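Local coordinates for protein beta-hydroxyacid dehydrogenase, 3-hydroxyisobutyrate dehydrogenase (Saccharomonospora xinjiangensis XJ-54, PDB 6GRL) that acts as an imine reductase, S-selective and linked to reductive amination, that probably draws its reducing power from NADPH bound to a Rossmann-type domain, at residues 24-29 and 72-77; 46-51 and 62-67; 78-83 and 104-109; 130-135 and 156-161. All coordinates share one frame; numbering follows the deposited sequence. Where two conformers were deposited one is given.

Contact 1. Residues 24-29 and 72-77; sequences TVLGLG and EAVEAS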
loop_
_atom_site.group_PDB
_atom_site.type_symbol
_atom_site.label_atom_id
_atom_site.label_comp_id
_atom_site.label_asym_id
_atom_site.label_seq_id
_atom_site.Cartn_x
_atom_site.Cartn_y
_atom_site.Cartn_z
ATOM N N THR A 24 6.187 -11.669 19.438
ATOM C CA THR A 24 7.557 -11.704 18.950
ATOM C C THR A 24 7.657 -10.806 17.724
ATOM O O THR A 24 6.801 -10.876 16.835
ATOM C CB THR A 24 7.986 -13.129 18.599
ATOM O OG1 THR A 24 8.140 -13.891 19.802
ATOM C CG2 THR A 24 9.308 -13.123 17.833
ATOM N N VAL A 25 8.682 -9.959 17.684
ATOM C CA VAL A 25 8.949 -9.094 16.539
ATOM C C VAL A 25 10.297 -9.490 15.954
ATOM O O VAL A 25 11.322 -9.426 16.643
ATOM C CB VAL A 25 8.939 -7.606 16.921
ATOM C CG1 VAL A 25 9.260 -6.747 15.704
ATOM C CG2 VAL A 25 7.592 -7.218 17.506
ATOM N N LEU A 26 10.294 -9.899 14.686
ATOM C CA LEU A 26 11.516 -10.217 13.955
ATOM C C LEU A 26 11.852 -9.041 13.048
ATOM O O LEU A 26 11.121 -8.753 12.096
ATOM C CB LEU A 26 11.350 -11.496 13.138
ATOM C CG LEU A 26 10.974 -12.767 13.892
ATOM C CD1 LEU A 26 10.830 -13.927 12.922
ATOM C CD2 LEU A 26 12.015 -13.078 14.956
ATOM N N GLY A 27 12.962 -8.370 13.340
ATOM C CA GLY A 27 13.388 -7.229 12.555
ATOM C C GLY A 27 13.272 -5.929 13.318
ATOM O O GLY A 27 12.172 -5.532 13.716
ATOM N N LEU A 28 14.398 -5.255 13.532
ATOM C CA LEU A 28 14.431 -4.030 14.317
ATOM C C LEU A 28 15.032 -2.879 13.523
ATOM O O LEU A 28 15.834 -2.094 14.036
ATOM C CB LEU A 28 15.189 -4.243 15.623
ATOM C CG LEU A 28 14.466 -5.145 16.626
ATOM C CD1 LEU A 28 15.276 -5.267 17.900
ATOM C CD2 LEU A 28 13.062 -4.628 16.925
ATOM N N GLY A 29 14.645 -2.761 12.257
ATOM C CA GLY A 29 14.863 -1.536 11.527
ATOM C C GLY A 29 14.002 -0.429 12.112
ATOM O O GLY A 29 13.407 -0.555 13.183
ATOM N N GLU A 72 14.840 -18.955 18.927
ATOM C CA GLU A 72 14.543 -18.517 20.286
ATOM C C GLU A 72 13.443 -17.465 20.306
ATOM O O GLU A 72 12.623 -17.441 21.230
ATOM C CB GLU A 72 15.814 -17.978 20.947
ATOM C CG GLU A 72 15.613 -17.411 22.343
ATOM C CD GLU A 72 16.888 -16.820 22.919
ATOM O OE1 GLU A 72 17.952 -16.960 22.281
ATOM O OE2 GLU A 72 16.823 -16.211 24.007
ATOM N N ALA A 73 13.396 -16.604 19.290
ATOM C CA ALA A 73 12.395 -15.544 19.269
ATOM C C ALA A 73 10.996 -16.109 19.050
ATOM O O ALA A 73 10.050 -15.735 19.753
ATOM C CB ALA A 73 12.744 -14.517 18.193
ATOM N N VAL A 74 10.843 -17.018 18.082
ATOM C CA VAL A 74 9.511 -17.541 17.788
ATOM C C VAL A 74 9.029 -18.466 18.898
ATOM O O VAL A 74 7.818 -18.611 19.109
ATOM C CB VAL A 74 9.486 -18.244 16.416
ATOM C CG1 VAL A 74 9.899 -17.280 15.312
ATOM C CG2 VAL A 74 10.367 -19.486 16.420
ATOM N N GLU A 75 9.949 -19.098 19.630
ATOM C CA GLU A 75 9.552 -19.968 20.730
ATOM C C GLU A 75 8.959 -19.201 21.904
ATOM O O GLU A 75 8.363 -19.821 22.791
ATOM C CB GLU A 75 10.750 -20.794 21.205
ATOM C CG GLU A 75 11.141 -21.905 20.250
ATOM C CD GLU A 75 12.440 -22.582 20.638
ATOM O OE1 GLU A 75 13.105 -22.110 21.583
ATOM O OE2 GLU A 75 12.799 -23.588 19.991
ATOM N N ALA A 76 9.097 -17.877 21.928
ATOM C CA ALA A 76 8.646 -17.094 23.069
ATOM C C ALA A 76 7.168 -16.731 23.009
ATOM O O ALA A 76 6.588 -16.410 24.052
ATOM C CB ALA A 76 9.474 -15.812 23.181
ATOM N N SER A 77 6.541 -16.771 21.833
ATOM C CA SER A 77 5.172 -16.290 21.694
ATOM C C SER A 77 4.450 -17.078 20.612
ATOM O O SER A 77 5.071 -17.677 19.731
ATOM C CB SER A 77 5.128 -14.793 21.351
ATOM O OG SER A 77 6.295 -14.116 21.787
#
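Thr24 and Leu26 project from one face of strand 23-26 toward helix 70-74 and the turn that follows it, and Ala73 receives both. Thr24 makes the polar part: OG1 donates to Ala73 O at 2.7 Å, arriving 40° out of the carbonyl plane, off any lone pair. Ala76 N takes the same oxygen from the opposite face, at 3.2 Å, so two donors grip one carbonyl. With chi1 at -71°, OG1 sits beside the backbone N and CG2 is anti to it, which places the methyl 3.7 Å from Ala73 CB. Leu26 spreads its branches over neighbouring helix residues, CD2 meeting Ala73 CB at 3.6 Å and CD1 Val74 CG1 at 4.2 Å. Ser77 OG also approaches Thr24 OG1, but with two conformers of Ser77 and a second acceptor in reach that bond remains doubtful. A valine in place of Thr24 would probably leave Ala73 O with Ala76 N but without the hydroxyl that reaches its other face. The chemistry pairs a satisfied carbonyl with methyl packing, joining strand 23-26 to helix 70-74 and its following turn just before Gly27 and Gly29, whose spacing is consistent with a Rossmann-type glycine-rich loop.

Contact 2. Residues 46-51 and 62-67; sequences TTVWNR and AGASAA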
loop_
_atom_site.group_PDB
_atom_site.type_symbol
_atom_site.label_atom_id
_atom_site.label_comp_id
_atom_site.label_asym_id
_atom_site.label_seq_id
_atom_site.Cartn_x
_atom_site.Cartn_y
_atom_site.Cartn_z
ATOM N N THR A 46 7.007 -8.693 25.063
ATOM C CA THR A 46 7.537 -8.591 23.711
ATOM C C THR A 46 8.952 -9.144 23.637
ATOM O O THR A 46 9.828 -8.736 24.409
ATOM C CB THR A 46 7.510 -7.135 23.245
ATOM O OG1 THR A 46 6.186 -6.610 23.416
ATOM C CG2 THR A 46 7.908 -7.025 21.781
ATOM N N THR A 47 9.168 -10.069 22.708
ATOM C CA THR A 47 10.479 -10.640 22.435
ATOM C C THR A 47 10.933 -10.182 21.058
ATOM O O THR A 47 10.185 -10.305 20.081
ATOM C CB THR A 47 10.442 -12.167 22.508
ATOM O OG1 THR A 47 9.975 -12.567 23.803
ATOM C CG2 THR A 47 11.829 -12.749 22.265
ATOM N N VAL A 48 12.148 -9.648 20.978
ATOM C CA VAL A 48 12.640 -9.052 19.743
ATOM C C VAL A 48 13.895 -9.780 19.284
ATOM O O VAL A 48 14.638 -10.359 20.083
ATOM C CB VAL A 48 12.919 -7.541 19.903
ATOM C CG1 VAL A 48 11.642 -6.798 20.271
ATOM C CG2 VAL A 48 14.006 -7.298 20.944
ATOM N N TRP A 49 14.117 -9.748 17.971
ATOM C CA TRP A 49 15.321 -10.274 17.350
ATOM C C TRP A 49 15.684 -9.392 16.165
ATOM O O TRP A 49 14.809 -8.862 15.475
ATOM C CB TRP A 49 15.142 -11.727 16.883
ATOM C CG TRP A 49 16.327 -12.252 16.124
ATOM C CD1 TRP A 49 17.402 -12.915 16.641
ATOM C CD2 TRP A 49 16.565 -12.139 14.714
ATOM N NE1 TRP A 49 18.291 -13.226 15.642
ATOM C CE2 TRP A 49 17.802 -12.762 14.450
ATOM C CE3 TRP A 49 15.853 -11.576 13.651
ATOM C CZ2 TRP A 49 18.342 -12.837 13.167
ATOM C CZ3 TRP A 49 16.393 -11.651 12.378
ATOM C CH2 TRP A 49 17.623 -12.277 12.148
ATOM N N ASN A 50 16.986 -9.238 15.939
ATOM C CA ASN A 50 17.498 -8.503 14.793
ATOM C C ASN A 50 18.800 -9.148 14.345
ATOM O O ASN A 50 19.570 -9.652 15.167
ATOM C CB ASN A 50 17.742 -7.026 15.124
ATOM C CG ASN A 50 17.850 -6.159 13.882
ATOM O OD1 ASN A 50 17.001 -6.215 12.991
ATOM N ND2 ASN A 50 18.930 -5.390 13.797
ATOM N N ARG A 51 19.042 -9.120 13.030
ATOM C CA ARG A 51 20.289 -9.656 12.490
ATOM C C ARG A 51 21.498 -9.016 13.162
ATOM O O ARG A 51 22.461 -9.706 13.518
ATOM C CB ARG A 51 20.338 -9.443 10.977
ATOM C CG ARG A 51 21.651 -9.857 10.333
ATOM C CD ARG A 51 21.793 -11.369 10.291
ATOM N NE ARG A 51 20.735 -11.994 9.502
ATOM C CZ ARG A 51 20.257 -13.213 9.726
ATOM N NH1 ARG A 51 20.741 -13.948 10.718
ATOM N NH2 ARG A 51 19.291 -13.699 8.957
ATOM N N ALA A 62 13.416 -0.483 26.959
ATOM C CA ALA A 62 12.020 -0.071 27.036
ATOM C C ALA A 62 11.140 -1.121 27.702
ATOM O O ALA A 62 10.017 -0.800 28.107
ATOM C CB ALA A 62 11.486 0.243 25.638
ATOM N N GLY A 63 11.612 -2.360 27.819
ATOM C CA GLY A 63 10.843 -3.387 28.495
ATOM C C GLY A 63 10.735 -4.695 27.738
ATOM O O GLY A 63 10.136 -5.654 28.234
ATOM N N ALA A 64 11.305 -4.752 26.539
ATOM C CA ALA A 64 11.264 -5.973 25.753
ATOM C C ALA A 64 12.354 -6.942 26.209
ATOM O O ALA A 64 13.252 -6.599 26.982
ATOM C CB ALA A 64 11.422 -5.661 24.264
ATOM N N SER A 65 12.256 -8.175 25.723
ATOM C CA SER A 65 13.284 -9.186 25.910
ATOM C C SER A 65 13.904 -9.521 24.562
ATOM O O SER A 65 13.209 -9.561 23.543
ATOM C CB SER A 65 12.709 -10.452 26.551
ATOM O OG SER A 65 12.265 -10.199 27.873
ATOM N N ALA A 66 15.209 -9.749 24.552
ATOM C CA ALA A 66 15.916 -10.055 23.320
ATOM C C ALA A 66 16.092 -11.560 23.166
ATOM O O ALA A 66 16.058 -12.321 24.137
ATOM C CB ALA A 66 17.276 -9.356 23.281
ATOM N N ALA A 67 16.267 -11.983 21.918
ATOM C CA ALA A 67 16.532 -13.373 21.579
ATOM C C ALA A 67 17.751 -13.433 20.674
ATOM O O ALA A 67 17.954 -12.550 19.836
ATOM C CB ALA A 67 15.326 -14.023 20.893
HETATM O O HOH W 1 8.001 -6.575 26.964
HETATM O O HOH W 2 9.604 -9.782 27.323
HETATM O O HOH W 3 18.911 -10.274 18.177
#
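Ala64 to Ala67 run beside Thr46 to Trp49 as a parallel edge pair, and the chain enters it through Gly63, whose positive phi closes helix 57-62 in a Schellman motif. At those backbone angles a CB would jam against the preceding carbonyl. A water accepts from Thr46 N and lies 2.6 Å from Gly63 O, to which it can donate, just ahead of the direct pairing. Ala64 follows, its CB 3.5 Å from Thr46 O and 4.2 Å from Val48 CG1. Ser65 bonds through both backbone groups: its N donates to Thr46 O at 2.8 Å, almost straight at 173°, and its O accepts from Val48 N, also at 2.8 Å. A second water links Ser65 OG, 2.7 Å away, to Thr46 O, giving that carbonyl two donors. Ala66 brings its CA close to Val48 O. Ala67 N completes the ladder by donating to the same oxygen, more bent at 136°, while Ala67 CB lies 4.0 Å from Thr47 CG2. Trp49 CG is anti to the backbone N (chi1 175°), which carries CD1 to Ala67 O, 3.3 Å away at the indole edge and near its plane; a third water ties this oxygen to Asn50 N. The chemistry is mostly backbone, with small side chains on the short edge strand that completes a beta-alpha-beta unit, waters bridging the two ends and another adding to Thr46 O beside the ladder.

Contact 3. Residues 78-83 and 104-109; sequences RFVVVC and KVLVNL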
loop_
_atom_site.group_PDB
_atom_site.type_symbol
_atom_site.label_atom_id
_atom_site.label_comp_id
_atom_site.label_asym_id
_atom_site.label_seq_id
_atom_site.Cartn_x
_atom_site.Cartn_y
_atom_site.Cartn_z
ATOM N N ARG A 78 3.116 -17.049 20.684
ATOM C CA ARG A 78 2.282 -17.597 19.623
ATOM C C ARG A 78 2.116 -16.607 18.477
ATOM O O ARG A 78 1.937 -17.015 17.326
ATOM C CB ARG A 78 0.910 -17.987 20.184
ATOM C CG ARG A 78 -0.119 -18.376 19.132
ATOM C CD ARG A 78 -1.455 -18.732 19.759
ATOM N NE ARG A 78 -2.387 -19.273 18.773
ATOM C CZ ARG A 78 -3.405 -18.596 18.251
ATOM N NH1 ARG A 78 -3.634 -17.344 18.621
ATOM N NH2 ARG A 78 -4.198 -19.176 17.360
ATOM N N PHE A 79 2.192 -15.312 18.776
ATOM C CA PHE A 79 1.970 -14.240 17.811
ATOM C C PHE A 79 3.328 -13.717 17.351
ATOM O O PHE A 79 4.079 -13.145 18.148
ATOM C CB PHE A 79 1.133 -13.137 18.457
ATOM C CG PHE A 79 0.538 -12.161 17.487
ATOM C CD1 PHE A 79 -0.563 -12.507 16.721
ATOM C CD2 PHE A 79 1.060 -10.885 17.364
ATOM C CE1 PHE A 79 -1.121 -11.602 15.838
ATOM C CE2 PHE A 79 0.506 -9.975 16.483
ATOM C CZ PHE A 79 -0.586 -10.335 15.718
ATOM N N VAL A 80 3.643 -13.909 16.071
ATOM C CA VAL A 80 4.947 -13.551 15.515
ATOM C C VAL A 80 4.737 -12.516 14.419
ATOM O O VAL A 80 4.043 -12.784 13.431
ATOM C CB VAL A 80 5.692 -14.776 14.963
ATOM C CG1 VAL A 80 7.034 -14.363 14.372
ATOM C CG2 VAL A 80 5.883 -15.821 16.050
ATOM N N VAL A 81 5.351 -11.347 14.585
ATOM C CA VAL A 81 5.265 -10.252 13.624
ATOM C C VAL A 81 6.609 -10.127 12.920
ATOM O O VAL A 81 7.654 -10.033 13.577
ATOM C CB VAL A 81 4.877 -8.932 14.310
ATOM C CG1 VAL A 81 4.778 -7.811 13.287
ATOM C CG2 VAL A 81 3.570 -9.094 15.065
ATOM N N VAL A 82 6.584 -10.126 11.589
ATOM C CA VAL A 82 7.789 -10.069 10.767
ATOM C C VAL A 82 7.845 -8.706 10.092
ATOM O O VAL A 82 6.963 -8.362 9.295
ATOM C CB VAL A 82 7.813 -11.197 9.723
ATOM C CG1 VAL A 82 9.152 -11.224 8.993
ATOM C CG2 VAL A 82 7.525 -12.537 10.382
ATOM N N CYS A 83 8.885 -7.924 10.408
ATOM C CA CYS A 83 9.085 -6.599 9.819
ATOM C C CYS A 83 10.566 -6.470 9.452
ATOM O O CYS A 83 11.373 -5.921 10.207
ATOM C CB CYS A 83 8.637 -5.495 10.771
ATOM S SG CYS A 83 8.435 -3.888 9.980
ATOM N N LYS A 104 0.851 -21.292 15.717
ATOM C CA LYS A 104 1.232 -19.893 15.800
ATOM C C LYS A 104 0.503 -19.073 14.738
ATOM O O LYS A 104 -0.122 -19.603 13.816
ATOM C CB LYS A 104 2.747 -19.738 15.645
ATOM C CG LYS A 104 3.557 -20.368 16.770
ATOM C CD LYS A 104 5.032 -20.017 16.646
ATOM C CE LYS A 104 5.888 -20.821 17.613
ATOM N NZ LYS A 104 5.689 -20.416 19.035
ATOM N N VAL A 105 0.582 -17.755 14.890
ATOM C CA VAL A 105 0.031 -16.804 13.935
ATOM C C VAL A 105 1.184 -15.934 13.459
ATOM O O VAL A 105 1.834 -15.264 14.269
ATOM C CB VAL A 105 -1.085 -15.950 14.555
ATOM C CG1 VAL A 105 -1.539 -14.877 13.577
ATOM C CG2 VAL A 105 -2.254 -16.828 14.986
ATOM N N LEU A 106 1.451 -15.962 12.156
ATOM C CA LEU A 106 2.531 -15.185 11.562
ATOM C C LEU A 106 1.931 -13.982 10.847
ATOM O O LEU A 106 1.116 -14.144 9.933
ATOM C CB LEU A 106 3.350 -16.032 10.589
ATOM C CG LEU A 106 3.836 -17.400 11.072
ATOM C CD1 LEU A 106 4.722 -18.047 10.015
ATOM C CD2 LEU A 106 4.569 -17.289 12.400
ATOM N N VAL A 107 2.326 -12.786 11.267
ATOM C CA VAL A 107 1.858 -11.541 10.669
ATOM C C VAL A 107 3.051 -10.892 9.983
ATOM O O VAL A 107 3.955 -10.371 10.647
ATOM C CB VAL A 107 1.234 -10.605 11.711
ATOM C CG1 VAL A 107 0.761 -9.316 11.048
ATOM C CG2 VAL A 107 0.079 -11.294 12.412
ATOM N N ASN A 108 3.052 -10.913 8.654
ATOM C CA ASN A 108 4.152 -10.375 7.860
ATOM C C ASN A 108 3.800 -8.955 7.433
ATOM O O ASN A 108 2.853 -8.743 6.669
ATOM C CB ASN A 108 4.431 -11.262 6.649
ATOM C CG ASN A 108 5.645 -10.806 5.858
ATOM O OD1 ASN A 108 6.434 -9.982 6.324
ATOM N ND2 ASN A 108 5.800 -11.343 4.654
ATOM N N LEU A 109 4.565 -7.984 7.934
ATOM C CA LEU A 109 4.394 -6.580 7.583
ATOM C C LEU A 109 5.498 -6.082 6.661
ATOM O O LEU A 109 5.642 -4.868 6.474
ATOM C CB LEU A 109 4.337 -5.721 8.849
ATOM C CG LEU A 109 3.280 -6.109 9.884
ATOM C CD1 LEU A 109 3.348 -5.187 11.090
ATOM C CD2 LEU A 109 1.889 -6.088 9.268
#
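Phe79 and Val107 make the tight part of this pairing: ring atom CZ lies 3.5 Å from Val107 CG2. The ring, with CG anti to the backbone N (chi1 -165°), leans obliquely across strand 105-108 and meets Val105 CG1 with CE1, at 4.0 Å. Further along the same face Val81 CG1 reaches Leu109 CD1 at 3.7 Å. On the other face Val80 and Leu106 lie side by side, Val80 CB being 3.8 Å from Leu106 CD2. Between these two faces runs a regular parallel ladder of five backbone bonds, among them Val107 N to Val80 O at 2.8 Å and a nearly straight 175°. The end at Arg78, which is exposed to solvent, is looser. There the extended Arg78 lays one guanidinium face over Val105 CG2, 3.7 Å above the plane, and NE is held by Gly103 O. Lys104 turns its amino group to Val74 O and Ser77 O, tying this end to helix 70-74 and the turn after it. The two strands, joined by helix 87-95 in a beta-alpha-beta unit, lie mid-sheet between strands 23-26 and 130-137; helix 156-166 packs on Phe79 and Val105, helix 30-41 on Val81 and Leu109, and helix 114-126 on Leu106.

Contact 4. Residues 130-135 and 156-161; sequences EYLDGK and RSAFDA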
loop_
_atom_site.group_PDB
_atom_site.type_symbol
_atom_site.label_atom_id
_atom_site.label_comp_id
_atom_site.label_asym_id
_atom_site.label_seq_id
_atom_site.Cartn_x
_atom_site.Cartn_y
_atom_site.Cartn_z
ATOM N N GLU A 130 -1.114 -20.063 11.053
ATOM C CA GLU A 130 -1.942 -19.117 10.325
ATOM C C GLU A 130 -1.087 -17.948 9.846
ATOM O O GLU A 130 -0.035 -17.641 10.413
ATOM C CB GLU A 130 -3.090 -18.619 11.202
ATOM C CG GLU A 130 -4.199 -19.639 11.402
ATOM C CD GLU A 130 -5.181 -19.230 12.481
ATOM O OE1 GLU A 130 -4.821 -18.381 13.323
ATOM O OE2 GLU A 130 -6.315 -19.752 12.483
ATOM N N TYR A 131 -1.543 -17.295 8.779
ATOM C CA TYR A 131 -0.744 -16.261 8.138
ATOM C C TYR A 131 -1.605 -15.061 7.784
ATOM O O TYR A 131 -2.681 -15.212 7.197
ATOM C CB TYR A 131 -0.055 -16.798 6.879
ATOM C CG TYR A 131 0.799 -15.772 6.169
ATOM C CD1 TYR A 131 2.082 -15.478 6.617
ATOM C CD2 TYR A 131 0.323 -15.096 5.052
ATOM C CE1 TYR A 131 2.864 -14.539 5.975
ATOM C CE2 TYR A 131 1.100 -14.157 4.401
ATOM C CZ TYR A 131 2.368 -13.882 4.869
ATOM O OH TYR A 131 3.145 -12.951 4.223
ATOM N N LEU A 132 -1.124 -13.874 8.141
ATOM C CA LEU A 132 -1.716 -12.619 7.704
ATOM C C LEU A 132 -0.627 -11.780 7.058
ATOM O O LEU A 132 0.477 -11.664 7.602
ATOM C CB LEU A 132 -2.352 -11.854 8.871
ATOM C CG LEU A 132 -3.637 -12.423 9.468
ATOM C CD1 LEU A 132 -3.983 -11.698 10.759
ATOM C CD2 LEU A 132 -4.783 -12.322 8.472
ATOM N N ASP A 133 -0.931 -11.211 5.898
ATOM C CA ASP A 133 -0.021 -10.295 5.229
ATOM C C ASP A 133 -0.507 -8.871 5.449
ATOM O O ASP A 133 -1.688 -8.574 5.236
ATOM C CB ASP A 133 0.077 -10.598 3.735
ATOM C CG ASP A 133 1.337 -10.032 3.117
ATOM O OD1 ASP A 133 1.256 -8.985 2.439
ATOM O OD2 ASP A 133 2.413 -10.628 3.325
ATOM N N GLY A 134 0.399 -8.005 5.882
ATOM C CA GLY A 134 0.059 -6.622 6.144
ATOM C C GLY A 134 0.990 -5.671 5.420
ATOM O O GLY A 134 2.159 -5.969 5.186
ATOM N N LYS A 135 0.443 -4.510 5.067
ATOM C CA LYS A 135 1.204 -3.443 4.429
ATOM C C LYS A 135 0.914 -2.135 5.148
ATOM O O LYS A 135 -0.249 -1.819 5.423
ATOM C CB LYS A 135 0.865 -3.334 2.938
ATOM C CG LYS A 135 1.242 -4.576 2.137
ATOM C CD LYS A 135 2.754 -4.731 2.032
ATOM C CE LYS A 135 3.144 -6.091 1.471
ATOM N NZ LYS A 135 3.180 -7.150 2.522
ATOM N N ARG A 156 -9.744 -14.864 7.174
ATOM C CA ARG A 156 -10.623 -13.933 7.875
ATOM C C ARG A 156 -10.719 -14.269 9.358
ATOM O O ARG A 156 -10.812 -13.366 10.197
ATOM C CB ARG A 156 -12.010 -13.937 7.234
ATOM C CG ARG A 156 -12.816 -12.675 7.492
ATOM C CD ARG A 156 -14.184 -12.749 6.835
ATOM N NE ARG A 156 -14.282 -11.862 5.680
ATOM C CZ ARG A 156 -14.165 -12.262 4.419
ATOM N NH1 ARG A 156 -14.267 -11.384 3.430
ATOM N NH2 ARG A 156 -13.947 -13.541 4.145
ATOM N N SER A 157 -10.704 -15.560 9.698
ATOM C CA SER A 157 -10.786 -15.953 11.101
ATOM C C SER A 157 -9.567 -15.474 11.880
ATOM O O SER A 157 -9.687 -15.046 13.035
ATOM C CB SER A 157 -10.934 -17.471 11.214
ATOM O OG SER A 157 -9.768 -18.132 10.754
ATOM N N ALA A 158 -8.384 -15.533 11.264
ATOM C CA ALA A 158 -7.179 -15.057 11.935
ATOM C C ALA A 158 -7.201 -13.544 12.104
ATOM O O ALA A 158 -6.733 -13.020 13.122
ATOM C CB ALA A 158 -5.938 -15.493 11.159
ATOM N N PHE A 159 -7.740 -12.824 11.119
ATOM C CA PHE A 159 -7.833 -11.373 11.240
ATOM C C PHE A 159 -8.821 -10.977 12.330
ATOM O O PHE A 159 -8.535 -10.099 13.152
ATOM C CB PHE A 159 -8.238 -10.754 9.902
ATOM C CG PHE A 159 -8.477 -9.275 9.974
ATOM C CD1 PHE A 159 -7.418 -8.389 9.892
ATOM C CD2 PHE A 159 -9.757 -8.771 10.139
ATOM C CE1 PHE A 159 -7.631 -7.028 9.962
ATOM C CE2 PHE A 159 -9.976 -7.411 10.216
ATOM C CZ PHE A 159 -8.912 -6.538 10.125
ATOM N N ASP A 160 -9.995 -11.613 12.349
ATOM C CA ASP A 160 -11.019 -11.250 13.323
ATOM C C ASP A 160 -10.545 -11.507 14.748
ATOM O O ASP A 160 -10.807 -10.703 15.651
ATOM C CB ASP A 160 -12.309 -12.024 13.043
ATOM C CG ASP A 160 -12.963 -11.617 11.738
ATOM O OD1 ASP A 160 -12.746 -10.471 11.291
ATOM O OD2 ASP A 160 -13.700 -12.443 11.159
ATOM N N ALA A 161 -9.840 -12.618 14.968
ATOM C CA ALA A 161 -9.398 -12.970 16.312
ATOM C C ALA A 161 -8.291 -12.059 16.826
ATOM O O ALA A 161 -8.144 -11.915 18.044
ATOM C CB ALA A 161 -8.928 -14.424 16.345
#
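On the strand that sets Leu132 against Ala158 and Phe159, Lys135 NZ is gripped by several oxygens: Asp133 OD1 in a salt bridge at 2.7 Å, Gly134 O at 3.1 Å and Thr110 O. Asp133 OD2 accepts from Tyr131 OH at 2.6 Å on its anti lone pair. Both oxygens of Asp133 are thus held, and Tyr131 OH also receives hydrogen bonds from Asn120 ND2 and, in the conformer given, Asn108 ND2. These odd-numbered residues use the far face of the strand; the contact with helix 156-161 belongs to Leu132 and Glu130 on the other, where no hydrogen bond crosses. Leu132 CG is anti to the carbonyl carbon (chi1 -71°), which turns both branches to the helix: CD1 is 3.9 Å from Phe159 CA and equally near Ala158 O, CD2 4.1 Å from Phe159 CB. The Leu132 and Phe159 side chains cross at about a right angle. At the partly exposed start of the strand, Glu130 OE1 lies 3.8 Å from Ala158 CB. An alanine in place of Leu132 would probably open a gap against Ala158 and Phe159, leaving the helix without its main apolar partner on this strand. The strand runs at 75° to the helix, their axes 8.3 Å apart. It lies between strand 105-108, parallel, and strand 149-154, antiparallel; helix 114-126 packs against Tyr131 and Asp133, and Phe159 packs on Val172 and meets the ring of Tyr174 in strand 171-174.

All four contacts build on one sheet of the NAD-binding domain, and their chemistry changes with position across it. Contact 3 is a mid-sheet strand pair, largely buried, with a long backbone ladder and valine-rich faces; contact 2 is its edge counterpart, shorter, partly exposed and completed by water. Contacts 1 and 4 both join a strand to a helix, yet contact 1 uses a hydroxyl-to-carbonyl bond where contact 4 crosses by packing without a hydrogen bond. Contact 1 touches contacts 2 and 3 through strand 23-26, which lies between strands 46-49 and 79-82, and contact 4 joins contact 3 through strand 105-108. Contacts 2 and 4 stand farthest apart, about 23 Å between centres.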